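Local coordinates for fumarylacetoacetate hydrolase (Burkholderia xenovorans, PDB 5TI1), which probably hydrolyses fumarylacetoacetate to fumarate and acetoacetate, the last step of phenylalanine and tyrosine breakdown, and binds magnesium, at residues 143-148 against 284-289. Residues are numbered along the deposited sequence; the frame is centred on the assembly and turned at random. Where two conformers were deposited one is given.
With NA (sodium ion), chain L.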
# COMPACT_ATOMS: atom_id res chain seq x y z
N HIS B 143 -7.85 -19.55 1.57
CA HIS B 143 -6.74 -18.63 1.36
C HIS B 143 -7.26 -17.20 1.35
O HIS B 143 -8.47 -16.96 1.27
CB HIS B 143 -6.01 -18.96 0.06
CG HIS B 143 -5.82 -20.42 -0.17
ND1 HIS B 143 -4.81 -21.14 0.45
CD2 HIS B 143 -6.51 -21.31 -0.92
CE1 HIS B 143 -4.89 -22.41 0.08
NE2 HIS B 143 -5.91 -22.54 -0.75
N LEU B 144 -6.33 -16.26 1.45
CA LEU B 144 -6.64 -14.84 1.33
C LEU B 144 -7.56 -14.64 0.14
O LEU B 144 -7.26 -15.11 -0.96
CB LEU B 144 -5.35 -14.03 1.18
CG LEU B 144 -5.49 -12.55 1.51
CD1 LEU B 144 -5.75 -12.39 3.01
CD2 LEU B 144 -4.26 -11.75 1.05
N PRO B 145 -8.73 -14.03 0.32
CA PRO B 145 -9.73 -14.06 -0.75
C PRO B 145 -9.42 -13.12 -1.91
O PRO B 145 -9.95 -13.35 -3.01
CB PRO B 145 -11.02 -13.65 -0.04
CG PRO B 145 -10.58 -12.83 1.09
CD PRO B 145 -9.31 -13.51 1.57
N VAL B 146 -8.60 -12.10 -1.71
CA VAL B 146 -8.29 -11.15 -2.77
C VAL B 146 -6.80 -10.83 -2.74
O VAL B 146 -6.15 -10.94 -1.70
CB VAL B 146 -9.11 -9.84 -2.65
CG1 VAL B 146 -10.55 -10.07 -3.03
CG2 VAL B 146 -9.01 -9.28 -1.22
N GLN B 147 -6.27 -10.47 -3.91
CA GLN B 147 -4.95 -9.85 -4.02
C GLN B 147 -5.15 -8.36 -3.80
O GLN B 147 -5.74 -7.67 -4.63
CB GLN B 147 -4.31 -10.11 -5.38
CG GLN B 147 -2.87 -9.60 -5.52
CD GLN B 147 -2.76 -8.11 -5.87
OE1 GLN B 147 -3.57 -7.57 -6.63
NE2 GLN B 147 -1.75 -7.45 -5.31
N ILE B 148 -4.66 -7.86 -2.66
CA ILE B 148 -5.01 -6.53 -2.17
C ILE B 148 -4.06 -5.51 -2.79
O ILE B 148 -2.87 -5.48 -2.42
CB ILE B 148 -4.97 -6.48 -0.64
CG1 ILE B 148 -5.92 -7.55 -0.07
CG2 ILE B 148 -5.32 -5.11 -0.11
CD1 ILE B 148 -5.68 -7.86 1.40
N THR B 284 -1.62 -8.09 9.76
CA THR B 284 -3.03 -7.76 9.81
C THR B 284 -3.77 -8.99 9.31
O THR B 284 -3.41 -9.54 8.27
CB THR B 284 -3.36 -6.53 8.95
OG1 THR B 284 -2.63 -5.39 9.44
CG2 THR B 284 -4.85 -6.23 8.99
N THR B 285 -4.76 -9.46 10.07
CA THR B 285 -5.47 -10.69 9.73
C THR B 285 -6.88 -10.37 9.24
O THR B 285 -7.57 -9.53 9.82
CB THR B 285 -5.51 -11.65 10.93
OG1 THR B 285 -4.18 -11.92 11.38
CG2 THR B 285 -6.17 -12.97 10.56
N ILE B 286 -7.31 -11.03 8.17
CA ILE B 286 -8.71 -10.96 7.78
C ILE B 286 -9.32 -12.36 7.71
O ILE B 286 -8.62 -13.36 7.50
CB ILE B 286 -8.94 -10.21 6.44
CG1 ILE B 286 -8.23 -10.90 5.27
CG2 ILE B 286 -8.49 -8.75 6.57
CD1 ILE B 286 -8.59 -10.28 3.90
N SER B 287 -10.63 -12.41 7.91
CA SER B 287 -11.38 -13.63 7.70
C SER B 287 -11.39 -13.99 6.21
O SER B 287 -11.19 -13.12 5.35
CB SER B 287 -12.81 -13.47 8.23
OG SER B 287 -13.45 -12.37 7.61
N PRO B 288 -11.62 -15.26 5.88
CA PRO B 288 -11.48 -15.68 4.48
C PRO B 288 -12.71 -15.49 3.60
O PRO B 288 -12.57 -15.49 2.37
CB PRO B 288 -11.11 -17.17 4.60
CG PRO B 288 -11.76 -17.60 5.88
CD PRO B 288 -11.71 -16.41 6.80
N TRP B 289 -13.91 -15.34 4.18
CA TRP B 289 -15.15 -15.27 3.42
C TRP B 289 -15.61 -13.82 3.23
O TRP B 289 -15.88 -13.12 4.22
CB TRP B 289 -16.26 -16.08 4.10
CG TRP B 289 -16.02 -17.56 4.12
CD1 TRP B 289 -15.75 -18.33 5.21
CD2 TRP B 289 -16.00 -18.45 2.98
NE1 TRP B 289 -15.57 -19.64 4.83
CE2 TRP B 289 -15.71 -19.74 3.47
CE3 TRP B 289 -16.19 -18.27 1.61
CZ2 TRP B 289 -15.63 -20.86 2.64
CZ3 TRP B 289 -16.10 -19.37 0.78
CH2 TRP B 289 -15.82 -20.65 1.30
NA NA L . -1.63 -4.67 12.04
O HOH W 1 -11.02 -17.26 1.02
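One water sits between two backbone carbonyl oxygens, and the segments share no direct hydrogen bond. It lies 2.6 Å from His143 O and 2.7 Å from Pro288 O. Both are acceptors, and further acceptors compete for its two protons. Pro288 O also faces the ring of Pro145, with Pro145 CB at 3.4 Å. Next to this polar end lies a small apolar patch. Ile286 reaches out from its strand with CG1 between the backbone N and the carbonyl carbon (chi1 61°), a crowded position, and its extended chain carries CD1 to the loop. The CB of Leu144 points away from the strand, but CG stands anti to the backbone N (chi1 -160°) and CD1 comes back to meet Ile286 CD1 at 3.6 Å. The two side chains cross at about a right angle. Pro145 CD touches the same Ile286 CD1 at 4.0 Å. Residues 143-148 link the N-terminal antiparallel sheet to strand 151-154, so the contact seats this linker on strand 284-292. At that strand's start, Thr284 OG1 is one of five sodium ligands. Ser287 O is buried without a partner, an uncompensated cost. Lacking direct hydrogen bonds, the joint rests on apolar contacts, Pro145 against Pro288 O, and the water.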